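Local coordinates for protein (S)-ureidoglycine--glyoxylate transaminase (Bacillus subtilis, PDB 3ISL) that catalyses the pyridoxal-phosphate-dependent transfer of the amino group of (S)-ureidoglycine to glyoxylate, giving oxalurate and glycine in purine breakdown, at residues Ala301-Ile306 with Val376-Leu380; Ala80-Glu86 with Ala105-Asn111; Val218-Arg222 with Asn241-Thr245; Leu155-Glu160 with Glu186-Asp190. All blocks are in the same frame, centred on the assembly; numbering follows the deposited sequence.

Interaction 1 of 4, residues Ala301-Ile306 with Val376-Leu380; sequences ALAAGI and VLFVL
With CG of Leu-302 anti to its own backbone nitrogen (chi1 179°) and CG of Leu-380 instead anti to its carbonyl carbon (chi1 -63°), the two leucines extend into the gap between their helices and meet by their methyl ends. CD1 of Leu-302 lies 3.8 Å from CD2 of Leu-380 as the side chains cross obliquely. The same Leu-302 methyl also reaches Val-379, whose CG1 is 3.9 Å from CD1; here the two chains run at about a right angle. Leu-380 works as a fork. Its CD2 branch goes to Ile-306, with CD1 of the isoleucine 3.7 Å from it, while its CD1 branch settles against the bare backbone of Gly-305, 4.0 Å from CA. Having no side chain there, Gly-305 leaves room for the leucine to press right onto the helix. One turn earlier, CG1 of Val-376 sits 3.9 Å from the backbone N of Leu-302 and also brushes CB of Ala-301. Every group that touches is buried, and the link between the segments is purely apolar, without a hydrogen bond. The segment axes pass 10.0 Å apart and run nearly parallel, crossing at -19°. Such packing of helices belongs to the smaller C-terminal domain expected of a fold-type I aminotransferase. Helix 398-408 closes one flank, with Tyr-407 meeting both Ala-301 and Val-376 and Ala-403 meeting Leu-380, while Thr-325 and Val-327 of strand 324-328 receive Leu-302 and Ile-306, and Ile-348 of strand 348-349 packs on Val-379.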
loop_
_atom_site.group_PDB
_atom_site.type_symbol
_atom_site.label_atom_id
_atom_site.label_comp_id
_atom_site.label_asym_id
_atom_site.label_seq_id
_atom_site.Cartn_x
_atom_site.Cartn_y
_atom_site.Cartn_z
ATOM N N ALA A 301 -11.605 -30.968 -11.488
ATOM C CA ALA A 301 -10.475 -31.863 -11.380
ATOM C C ALA A 301 -9.927 -32.043 -9.919
ATOM O O ALA A 301 -9.747 -33.177 -9.490
ATOM C CB ALA A 301 -9.357 -31.386 -12.341
ATOM N N LEU A 302 -9.635 -30.929 -9.186
ATOM C CA LEU A 302 -9.257 -31.010 -7.769
ATOM C C LEU A 302 -10.251 -31.856 -6.947
ATOM O O LEU A 302 -9.854 -32.787 -6.223
ATOM C CB LEU A 302 -9.088 -29.612 -7.147
ATOM C CG LEU A 302 -8.704 -29.589 -5.661
ATOM C CD1 LEU A 302 -7.288 -30.158 -5.489
ATOM C CD2 LEU A 302 -8.732 -28.187 -5.064
ATOM N N ALA A 303 -11.549 -31.534 -7.095
ATOM C CA ALA A 303 -12.650 -32.215 -6.427
ATOM C C ALA A 303 -12.680 -33.720 -6.672
ATOM O O ALA A 303 -12.815 -34.527 -5.691
ATOM C CB ALA A 303 -14.003 -31.575 -6.816
ATOM N N ALA A 304 -12.546 -34.121 -7.944
ATOM C CA ALA A 304 -12.537 -35.589 -8.225
ATOM C C ALA A 304 -11.250 -36.176 -7.622
ATOM O O ALA A 304 -11.299 -37.247 -7.067
ATOM C CB ALA A 304 -12.694 -35.926 -9.735
ATOM N N GLY A 305 -10.126 -35.436 -7.620
ATOM C CA GLY A 305 -8.940 -35.999 -6.983
ATOM C C GLY A 305 -9.088 -36.184 -5.478
ATOM O O GLY A 305 -8.724 -37.276 -4.911
ATOM N N ILE A 306 -9.629 -35.163 -4.802
ATOM C CA ILE A 306 -9.784 -35.190 -3.329
ATOM C C ILE A 306 -10.721 -36.330 -2.956
ATOM O O ILE A 306 -10.495 -37.061 -1.980
ATOM C CB ILE A 306 -10.356 -33.854 -2.800
ATOM C CG1 ILE A 306 -9.300 -32.717 -2.898
ATOM C CG2 ILE A 306 -10.947 -34.005 -1.385
ATOM C CD1 ILE A 306 -7.897 -33.015 -2.139
ATOM N N VAL A 376 -2.813 -28.182 -9.821
ATOM C CA VAL A 376 -3.829 -29.069 -9.330
ATOM C C VAL A 376 -3.288 -30.495 -9.233
ATOM O O VAL A 376 -3.461 -31.164 -8.250
ATOM C CB VAL A 376 -5.081 -29.014 -10.214
ATOM C CG1 VAL A 376 -5.915 -30.242 -9.945
ATOM C CG2 VAL A 376 -5.877 -27.756 -9.841
ATOM N N LEU A 377 -2.588 -30.960 -10.255
ATOM C CA LEU A 377 -1.945 -32.287 -10.173
ATOM C C LEU A 377 -0.891 -32.383 -9.044
ATOM O O LEU A 377 -0.859 -33.372 -8.301
ATOM C CB LEU A 377 -1.316 -32.635 -11.532
ATOM C CG LEU A 377 -2.080 -33.380 -12.640
ATOM C CD1 LEU A 377 -3.516 -33.791 -12.407
ATOM C CD2 LEU A 377 -1.842 -32.904 -14.067
ATOM N N PHE A 378 -0.032 -31.379 -8.897
ATOM C CA PHE A 378 1.035 -31.470 -7.888
ATOM C C PHE A 378 0.497 -31.404 -6.468
ATOM O O PHE A 378 1.016 -32.080 -5.571
ATOM C CB PHE A 378 2.082 -30.370 -8.146
ATOM C CG PHE A 378 3.413 -30.517 -7.370
ATOM C CD1 PHE A 378 3.922 -31.758 -6.955
ATOM C CD2 PHE A 378 4.206 -29.363 -7.115
ATOM C CE1 PHE A 378 5.179 -31.822 -6.269
ATOM C CE2 PHE A 378 5.463 -29.449 -6.442
ATOM C CZ PHE A 378 5.925 -30.669 -6.029
ATOM N N VAL A 379 -0.530 -30.594 -6.238
ATOM C CA VAL A 379 -1.053 -30.473 -4.897
ATOM C C VAL A 379 -1.693 -31.810 -4.470
ATOM O O VAL A 379 -1.591 -32.220 -3.286
ATOM C CB VAL A 379 -2.028 -29.261 -4.721
ATOM C CG1 VAL A 379 -3.409 -29.604 -5.323
ATOM C CG2 VAL A 379 -2.170 -28.894 -3.204
ATOM N N LEU A 380 -2.336 -32.510 -5.414
ATOM C CA LEU A 380 -2.947 -33.837 -5.063
ATOM C C LEU A 380 -1.830 -34.864 -4.841
ATOM O O LEU A 380 -1.904 -35.693 -3.915
ATOM C CB LEU A 380 -3.905 -34.355 -6.141
ATOM C CG LEU A 380 -5.143 -33.497 -6.404
ATOM C CD1 LEU A 380 -5.674 -33.858 -7.766
ATOM C CD2 LEU A 380 -6.180 -33.782 -5.320
#

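Interaction 2 of 4, residues Ala80-Glu86 with Ala105-Asn111; sequences ASVIEPE and AERYGAN
The carbonyl oxygen of Gly-109 takes a short hydrogen bond from the backbone N of Glu-86, 2.7 Å away and nearly straight at 166°. The donor comes in from above the carbonyl plane, and the same oxygen has CA of Pro-85 at 3.3 Å in a CA-H...O contact, so two successive residues of one turn converge on it. The glycine backbone lies directly against Pro-85, with no side chain to hold the turns apart. Gly-109, at positive phi, is the C-prime residue of a Schellman motif ending helix 96-107: Ala-110 N returns to Ala-105 O while Gly-109 N bonds Glu-106 O. The contact thus joins the two turns that lead from helices 71-82 and 96-107 into the parallel neighbours 88-93 and 111-116, at the edge of the large-domain sheet. Inside the turns the chemistry becomes apolar. Ile-83 divides its branches, sending CD1 to CB of Ala-105 at 3.9 Å and CG2 to CB of Ala-110 at 3.8 Å. Beside it, a chi1 of -71° swings the Tyr-108 ring alongside the end of helix 71-82, where CB of Ala-80 sits over one face, 3.9 Å from the ring centroid, in a CH-pi contact. The phenol oxygen reaches on to Glu-76, with which it is hydrogen-bonded. Thr-245 of the second subunit packs on Tyr-108, and the adjacent Arg-107 makes a salt bridge to Asp-250 of that subunit.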
loop_
_atom_site.group_PDB
_atom_site.type_symbol
_atom_site.label_atom_id
_atom_site.label_comp_id
_atom_site.label_asym_id
_atom_site.label_seq_id
_atom_site.Cartn_x
_atom_site.Cartn_y
_atom_site.Cartn_z
ATOM N N ALA A 80 -15.291 4.143 5.530
ATOM C CA ALA A 80 -14.961 5.442 6.133
ATOM C C ALA A 80 -15.663 6.601 5.412
ATOM O O ALA A 80 -16.135 7.545 6.043
ATOM C CB ALA A 80 -13.426 5.679 6.131
ATOM N N SER A 81 -15.735 6.527 4.098
ATOM C CA SER A 81 -16.162 7.698 3.344
ATOM C C SER A 81 -17.697 7.818 3.357
ATOM O O SER A 81 -18.225 8.876 3.166
ATOM C CB SER A 81 -15.600 7.635 1.925
ATOM O OG SER A 81 -16.273 6.597 1.197
ATOM N N VAL A 82 -18.379 6.730 3.690
ATOM C CA VAL A 82 -19.822 6.646 3.591
ATOM C C VAL A 82 -20.541 6.544 4.977
ATOM O O VAL A 82 -21.752 6.609 5.047
ATOM C CB VAL A 82 -20.090 5.495 2.592
ATOM C CG1 VAL A 82 -20.744 4.335 3.168
ATOM C CG2 VAL A 82 -20.517 6.026 1.208
ATOM N N ILE A 83 -19.768 6.479 6.075
ATOM C CA ILE A 83 -20.291 6.311 7.421
ATOM C C ILE A 83 -20.046 7.506 8.268
ATOM O O ILE A 83 -18.897 7.901 8.440
ATOM C CB ILE A 83 -19.704 5.096 8.138
ATOM C CG1 ILE A 83 -20.260 3.824 7.482
ATOM C CG2 ILE A 83 -20.125 5.116 9.643
ATOM C CD1 ILE A 83 -19.629 2.549 7.971
ATOM N N GLU A 84 -21.123 8.099 8.773
ATOM C CA GLU A 84 -21.027 9.126 9.827
ATOM C C GLU A 84 -21.489 8.484 11.148
ATOM O O GLU A 84 -22.320 7.579 11.128
ATOM C CB GLU A 84 -21.935 10.324 9.491
ATOM C CG GLU A 84 -21.320 11.372 8.518
ATOM C CD GLU A 84 -22.427 12.144 7.742
ATOM O OE1 GLU A 84 -23.578 12.134 8.216
ATOM O OE2 GLU A 84 -22.154 12.723 6.647
ATOM N N PRO A 85 -20.958 8.947 12.299
ATOM C CA PRO A 85 -21.403 8.343 13.553
ATOM C C PRO A 85 -22.919 8.227 13.580
ATOM O O PRO A 85 -23.598 9.117 13.064
ATOM C CB PRO A 85 -20.924 9.373 14.626
ATOM C CG PRO A 85 -19.625 9.857 14.013
ATOM C CD PRO A 85 -20.007 10.045 12.537
ATOM N N GLU A 86 -23.421 7.130 14.158
ATOM C CA GLU A 86 -24.869 6.810 14.273
ATOM C C GLU A 86 -25.615 6.369 12.986
ATOM O O GLU A 86 -26.754 5.898 13.075
ATOM C CB GLU A 86 -25.663 7.861 15.106
ATOM C CG GLU A 86 -25.018 8.129 16.510
ATOM C CD GLU A 86 -25.653 9.277 17.282
ATOM O OE1 GLU A 86 -26.772 9.698 16.902
ATOM O OE2 GLU A 86 -25.050 9.753 18.294
ATOM N N ALA A 105 -16.857 -0.693 10.487
ATOM C CA ALA A 105 -18.030 0.144 10.635
ATOM C C ALA A 105 -18.161 0.702 12.052
ATOM O O ALA A 105 -18.496 1.887 12.235
ATOM C CB ALA A 105 -19.343 -0.628 10.224
ATOM N N GLU A 106 -17.922 -0.139 13.056
ATOM C CA GLU A 106 -18.085 0.309 14.472
ATOM C C GLU A 106 -17.081 1.375 14.822
ATOM O O GLU A 106 -17.421 2.391 15.416
ATOM C CB GLU A 106 -17.923 -0.847 15.448
ATOM C CG GLU A 106 -19.211 -1.132 16.137
ATOM C CD GLU A 106 -19.352 -2.564 16.592
ATOM O OE1 GLU A 106 -18.310 -3.267 16.717
ATOM O OE2 GLU A 106 -20.532 -2.960 16.825
ATOM N N ARG A 107 -15.839 1.122 14.410
ATOM C CA ARG A 107 -14.761 2.061 14.576
ATOM C C ARG A 107 -15.076 3.422 13.948
ATOM O O ARG A 107 -14.657 4.436 14.488
ATOM C CB ARG A 107 -13.418 1.462 14.090
ATOM C CG ARG A 107 -12.958 0.246 14.978
ATOM C CD ARG A 107 -11.417 0.094 14.997
ATOM N NE ARG A 107 -10.942 -1.192 15.547
ATOM C CZ ARG A 107 -9.667 -1.480 15.881
ATOM N NH1 ARG A 107 -8.681 -0.576 15.797
ATOM N NH2 ARG A 107 -9.373 -2.687 16.345
ATOM N N TYR A 108 -15.840 3.459 12.855
ATOM C CA TYR A 108 -16.260 4.774 12.303
ATOM C C TYR A 108 -17.547 5.348 12.925
ATOM O O TYR A 108 -18.098 6.338 12.459
ATOM C CB TYR A 108 -16.256 4.792 10.759
ATOM C CG TYR A 108 -14.828 4.775 10.256
ATOM C CD1 TYR A 108 -14.071 5.966 10.227
ATOM C CD2 TYR A 108 -14.192 3.577 9.921
ATOM C CE1 TYR A 108 -12.732 5.972 9.857
ATOM C CE2 TYR A 108 -12.865 3.566 9.518
ATOM C CZ TYR A 108 -12.129 4.814 9.509
ATOM O OH TYR A 108 -10.821 4.890 9.108
ATOM N N GLY A 109 -18.014 4.724 13.995
ATOM C CA GLY A 109 -19.157 5.302 14.746
ATOM C C GLY A 109 -20.551 4.823 14.305
ATOM O O GLY A 109 -21.567 5.326 14.792
ATOM N N ALA A 110 -20.595 3.850 13.401
ATOM C CA ALA A 110 -21.872 3.266 12.962
ATOM C C ALA A 110 -22.560 2.506 14.080
ATOM O O ALA A 110 -21.902 1.876 14.891
ATOM C CB ALA A 110 -21.653 2.319 11.782
ATOM N N ASN A 111 -23.888 2.561 14.112
ATOM C CA ASN A 111 -24.661 1.586 14.849
ATOM C C ASN A 111 -24.772 0.320 13.969
ATOM O O ASN A 111 -25.500 0.309 12.995
ATOM C CB ASN A 111 -26.029 2.203 15.190
ATOM C CG ASN A 111 -26.966 1.254 15.957
ATOM O OD1 ASN A 111 -28.158 1.564 16.105
ATOM N ND2 ASN A 111 -26.447 0.123 16.471
#

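Interaction 3 of 4, residues Val218-Arg222 with Asn241-Thr245; sequences VIAAR and NRPIT
Arg-222 hands its NE hydrogen to the carbonyl oxygen of Arg-242 along an almost perfectly straight bond, 2.9 Å long with 178° at the hydrogen. That oxygen lies in the guanidinium plane, at its edge. NH2 adds a weak bond, 3.2 Å to O of Pro-243, and gives a second hydrogen to a water 2.9 Å away; this water also accepts from N of Thr-245 and so links the arginine to the backbone of Thr-245. Over one face of the guanidinium stands CG1 of Ile-244, 3.9 Å from CZ, its side chain crossing that of the arginine at about a right angle. A bend at chi3 (72°) turns the head group to the loop's carbonyls. Arg-222, just past the end of helix 213-220, thus links the two sides of a connection whose residues 223-240 are not modelled, before the chain goes on to helix 251-257. Further out, NH1 is hydrogen-bonded to O of Ile-83, beyond the end of helix 71-82, which fixes the guanidinium from a third direction. Ile-244 rests on Ala-80 and Ser-81 of that helix, and its carbonyl oxygen accepts a hydrogen bond from Arg-107 of the second subunit.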
loop_
_atom_site.group_PDB
_atom_site.type_symbol
_atom_site.label_atom_id
_atom_site.label_comp_id
_atom_site.label_asym_id
_atom_site.label_seq_id
_atom_site.Cartn_x
_atom_site.Cartn_y
_atom_site.Cartn_z
ATOM N N VAL A 218 -22.991 10.875 -1.667
ATOM C CA VAL A 218 -22.795 10.831 -0.217
ATOM C C VAL A 218 -21.360 11.281 0.130
ATOM O O VAL A 218 -21.164 11.967 1.107
ATOM C CB VAL A 218 -23.045 9.413 0.333
ATOM C CG1 VAL A 218 -22.504 9.276 1.773
ATOM C CG2 VAL A 218 -24.507 9.046 0.245
ATOM N N ILE A 219 -20.372 10.924 -0.704
ATOM C CA ILE A 219 -18.986 11.296 -0.473
ATOM C C ILE A 219 -18.853 12.812 -0.695
ATOM O O ILE A 219 -18.190 13.509 0.059
ATOM C CB ILE A 219 -18.087 10.524 -1.440
ATOM C CG1 ILE A 219 -18.147 9.003 -1.172
ATOM C CG2 ILE A 219 -16.681 11.036 -1.375
ATOM C CD1 ILE A 219 -17.163 8.216 -2.002
ATOM N N ALA A 220 -19.513 13.324 -1.725
ATOM C CA ALA A 220 -19.448 14.749 -1.995
ATOM C C ALA A 220 -20.033 15.546 -0.843
ATOM O O ALA A 220 -19.514 16.624 -0.521
ATOM C CB ALA A 220 -20.153 15.086 -3.297
ATOM N N ALA A 221 -21.099 15.048 -0.211
ATOM C CA ALA A 221 -21.700 15.798 0.922
ATOM C C ALA A 221 -20.727 15.960 2.122
ATOM O O ALA A 221 -21.075 16.582 3.137
ATOM C CB ALA A 221 -23.025 15.197 1.350
ATOM N N ARG A 222 -19.492 15.456 1.966
ATOM C CA ARG A 222 -18.477 15.442 3.032
ATOM C C ARG A 222 -17.032 15.987 2.699
ATOM O O ARG A 222 -16.589 16.076 1.544
ATOM C CB ARG A 222 -18.347 14.026 3.604
ATOM C CG ARG A 222 -19.629 13.369 4.145
ATOM C CD ARG A 222 -19.282 11.910 4.649
ATOM N NE ARG A 222 -18.509 11.982 5.890
ATOM C CZ ARG A 222 -18.116 10.959 6.643
ATOM N NH1 ARG A 222 -18.401 9.703 6.303
ATOM N NH2 ARG A 222 -17.413 11.213 7.755
ATOM N N ASN A 241 -19.611 19.455 5.155
ATOM C CA ASN A 241 -19.982 18.741 6.388
ATOM C C ASN A 241 -18.814 18.024 7.058
ATOM O O ASN A 241 -17.641 18.362 6.826
ATOM C CB ASN A 241 -21.098 17.718 6.129
ATOM C CG ASN A 241 -22.321 18.324 5.478
ATOM O OD1 ASN A 241 -22.384 19.528 5.230
ATOM N ND2 ASN A 241 -23.303 17.483 5.184
ATOM N N ARG A 242 -19.159 17.028 7.878
ATOM C CA ARG A 242 -18.193 16.228 8.630
ATOM C C ARG A 242 -17.279 15.492 7.659
ATOM O O ARG A 242 -17.767 14.638 6.887
ATOM C CB ARG A 242 -18.936 15.206 9.500
ATOM C CG ARG A 242 -18.147 14.562 10.659
ATOM C CD ARG A 242 -19.123 13.784 11.584
ATOM N NE ARG A 242 -20.525 14.000 11.184
ATOM C CZ ARG A 242 -21.617 13.672 11.892
ATOM N NH1 ARG A 242 -21.530 13.103 13.094
ATOM N NH2 ARG A 242 -22.820 13.927 11.392
ATOM N N PRO A 243 -15.959 15.826 7.680
ATOM C CA PRO A 243 -14.997 15.120 6.829
ATOM C C PRO A 243 -14.843 13.643 7.223
ATOM O O PRO A 243 -15.082 13.269 8.376
ATOM C CB PRO A 243 -13.675 15.871 7.075
ATOM C CG PRO A 243 -13.816 16.503 8.441
ATOM C CD PRO A 243 -15.305 16.843 8.540
ATOM N N ILE A 244 -14.466 12.822 6.243
ATOM C CA ILE A 244 -14.024 11.435 6.449
ATOM C C ILE A 244 -12.775 11.445 7.384
ATOM O O ILE A 244 -11.816 12.237 7.151
ATOM C CB ILE A 244 -13.738 10.791 5.073
ATOM C CG1 ILE A 244 -15.049 10.706 4.272
ATOM C CG2 ILE A 244 -13.005 9.471 5.205
ATOM C CD1 ILE A 244 -14.900 10.957 2.766
ATOM N N THR A 245 -12.810 10.601 8.433
ATOM C CA THR A 245 -11.785 10.566 9.515
ATOM C C THR A 245 -10.346 10.252 9.015
ATOM O O THR A 245 -9.366 10.939 9.377
ATOM C CB THR A 245 -12.240 9.610 10.671
ATOM O OG1 THR A 245 -13.543 10.010 11.120
ATOM C CG2 THR A 245 -11.248 9.579 11.873
HETATM O O HOH W 1 -15.580 9.061 8.480
#

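Interaction 4 of 4, residues Leu155-Glu160 with Glu186-Asp190; sequences LKAIGE and EWKID
Gly-159 and Trp-187 make the close part of this contact: CA of the glycine points a hydrogen at O of Trp-187, 3.4 Å away and nearly straight at 166°. Without a side chain on Gly-159 the loop can lie directly on the helix surface, and CB of Lys-188 comes to 3.6 Å from O of Gly-159. On the buried side, Leu-155 sets CB 4.0 Å from CE3 of the indole, while its CD1 meets CD1 of Ile-189 at the same 4.0 Å. With chi1 at -64°, the indole stands up beside the start of the helix, its six-membered ring by Leu-155 and its five-membered ring by Lys-156. CB of Lys-156 is 3.7 Å from CD1 of Trp-187. The ring of His-144 meets the indole with the planes at about 75°, and Val-171 of strand 168-172 receives both Leu-155 and Ile-189. Helix 156-164 is the connection of a beta-alpha-beta crossover between the parallel neighbours 139-143 and 168-172 of the central sheet, and residues 186-190 lead into the next strand, 191-193, with Lys-188 in a left-handed helical conformation. Toward solvent the contact turns polar and looser across the segments. Lys-156 runs out extended past the indole, turns at its last torsion, and gives a weak hydrogen bond to O of Glu-186. Within the helix, its NZ forms a salt bridge with OE2 of Glu-160, at 3.1 Å, approaching from above the carboxylate plane. The same OE2 pairs at long range, 3.6 Å, with NZ of Lys-188, and its charge would probably offset the repulsion between the two ammonium groups, whose NZ atoms are 5.4 Å apart.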
loop_
_atom_site.group_PDB
_atom_site.type_symbol
_atom_site.label_atom_id
_atom_site.label_comp_id
_atom_site.label_asym_id
_atom_site.label_seq_id
_atom_site.Cartn_x
_atom_site.Cartn_y
_atom_site.Cartn_z
ATOM N N LEU A 155 -26.005 -12.471 -4.417
ATOM C CA LEU A 155 -26.113 -11.031 -4.147
ATOM C C LEU A 155 -27.259 -10.244 -4.830
ATOM O O LEU A 155 -27.542 -9.148 -4.411
ATOM C CB LEU A 155 -24.775 -10.320 -4.452
ATOM C CG LEU A 155 -23.533 -10.859 -3.730
ATOM C CD1 LEU A 155 -22.341 -10.059 -4.215
ATOM C CD2 LEU A 155 -23.643 -10.900 -2.162
ATOM N N LYS A 156 -27.823 -10.747 -5.918
ATOM C CA LYS A 156 -28.713 -9.944 -6.752
ATOM C C LYS A 156 -29.994 -9.537 -5.972
ATOM O O LYS A 156 -30.427 -8.371 -6.021
ATOM C CB LYS A 156 -29.120 -10.710 -8.050
ATOM C CG LYS A 156 -30.070 -9.985 -9.094
ATOM C CD LYS A 156 -30.079 -10.844 -10.450
ATOM C CE LYS A 156 -31.043 -10.367 -11.576
ATOM N NZ LYS A 156 -30.911 -8.900 -11.617
ATOM N N ALA A 157 -30.615 -10.511 -5.322
ATOM C CA ALA A 157 -31.911 -10.224 -4.642
ATOM C C ALA A 157 -31.665 -9.162 -3.529
ATOM O O ALA A 157 -32.476 -8.228 -3.306
ATOM C CB ALA A 157 -32.563 -11.549 -4.116
ATOM N N ILE A 158 -30.495 -9.251 -2.925
ATOM C CA ILE A 158 -30.138 -8.339 -1.840
ATOM C C ILE A 158 -29.895 -6.911 -2.374
ATOM O O ILE A 158 -30.439 -5.963 -1.863
ATOM C CB ILE A 158 -28.918 -8.884 -1.049
ATOM C CG1 ILE A 158 -29.379 -10.099 -0.252
ATOM C CG2 ILE A 158 -28.336 -7.740 -0.068
ATOM C CD1 ILE A 158 -28.220 -10.990 0.246
ATOM N N GLY A 159 -29.117 -6.783 -3.427
ATOM C CA GLY A 159 -28.919 -5.487 -4.078
ATOM C C GLY A 159 -30.202 -4.856 -4.591
ATOM O O GLY A 159 -30.421 -3.664 -4.396
ATOM N N GLU A 160 -31.074 -5.648 -5.197
ATOM C CA GLU A 160 -32.393 -5.145 -5.584
ATOM C C GLU A 160 -33.203 -4.579 -4.433
ATOM O O GLU A 160 -33.838 -3.508 -4.582
ATOM C CB GLU A 160 -33.185 -6.204 -6.359
ATOM C CG GLU A 160 -32.721 -6.051 -7.815
ATOM C CD GLU A 160 -32.999 -7.215 -8.694
ATOM O OE1 GLU A 160 -33.432 -8.286 -8.202
ATOM O OE2 GLU A 160 -32.770 -7.032 -9.918
ATOM N N GLU A 186 -25.558 -5.257 -12.787
ATOM C CA GLU A 186 -26.683 -6.184 -12.771
ATOM C C GLU A 186 -27.191 -6.500 -11.359
ATOM O O GLU A 186 -28.377 -6.728 -11.184
ATOM C CB GLU A 186 -26.324 -7.495 -13.468
ATOM C CG GLU A 186 -26.773 -7.471 -14.887
ATOM C CD GLU A 186 -26.596 -8.822 -15.618
ATOM O OE1 GLU A 186 -25.844 -8.813 -16.638
ATOM O OE2 GLU A 186 -27.176 -9.860 -15.148
ATOM N N TRP A 187 -26.296 -6.525 -10.366
ATOM C CA TRP A 187 -26.704 -6.937 -9.032
ATOM C C TRP A 187 -27.006 -5.738 -8.147
ATOM O O TRP A 187 -27.221 -5.893 -6.951
ATOM C CB TRP A 187 -25.630 -7.839 -8.417
ATOM C CG TRP A 187 -25.449 -9.125 -9.145
ATOM C CD1 TRP A 187 -26.274 -9.675 -10.093
ATOM C CD2 TRP A 187 -24.377 -10.058 -8.961
ATOM N NE1 TRP A 187 -25.788 -10.876 -10.495
ATOM C CE2 TRP A 187 -24.628 -11.148 -9.818
ATOM C CE3 TRP A 187 -23.233 -10.065 -8.161
ATOM C CZ2 TRP A 187 -23.738 -12.261 -9.938
ATOM C CZ3 TRP A 187 -22.353 -11.178 -8.255
ATOM C CH2 TRP A 187 -22.639 -12.269 -9.135
ATOM N N LYS A 188 -26.973 -4.533 -8.739
ATOM C CA LYS A 188 -27.309 -3.309 -8.066
ATOM C C LYS A 188 -26.398 -3.156 -6.848
ATOM O O LYS A 188 -26.840 -2.809 -5.750
ATOM C CB LYS A 188 -28.792 -3.286 -7.619
ATOM C CG LYS A 188 -29.856 -3.523 -8.735
ATOM C CD LYS A 188 -29.795 -2.566 -9.898
ATOM C CE LYS A 188 -31.183 -2.343 -10.534
ATOM N NZ LYS A 188 -31.803 -3.643 -10.840
ATOM N N ILE A 189 -25.134 -3.447 -7.056
ATOM C CA ILE A 189 -24.102 -3.134 -6.069
ATOM C C ILE A 189 -23.699 -1.677 -6.239
ATOM O O ILE A 189 -23.380 -1.204 -7.372
ATOM C CB ILE A 189 -22.877 -4.086 -6.244
ATOM C CG1 ILE A 189 -23.306 -5.540 -6.019
ATOM C CG2 ILE A 189 -21.648 -3.623 -5.393
ATOM C CD1 ILE A 189 -22.114 -6.612 -6.294
ATOM N N ASP A 190 -23.725 -0.962 -5.121
ATOM C CA ASP A 190 -23.362 0.447 -5.109
ATOM C C ASP A 190 -21.861 0.711 -4.982
ATOM O O ASP A 190 -21.345 1.681 -5.552
ATOM C CB ASP A 190 -24.147 1.173 -4.004
ATOM C CG ASP A 190 -25.646 1.062 -4.175
ATOM O OD1 ASP A 190 -26.146 1.667 -5.158
ATOM O OD2 ASP A 190 -26.313 0.393 -3.318
#

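How the interactions relate
Interaction 1 stands apart from the rest: wholly buried and apolar, it pairs two helices about 44 Å, centre to centre, from interaction 2 and on the opposite side of the chain's centre. Interactions 2 and 4 border the large central sheet and mix apolar packing with polar ends; interaction 3 lies on the outer side of helix 71-82. Interactions 2 and 3 touch, since the guanidinium of Arg-222 reaches the backbone at the C-terminal end of that helix and Ile-244 packs on Ser-81; both also meet the second subunit. Interaction 3, the surface contact, relies on carbonyls and water. Interaction 4, about 8 Å from interaction 2 at the nearest atoms, instead puts its charges on its solvent side.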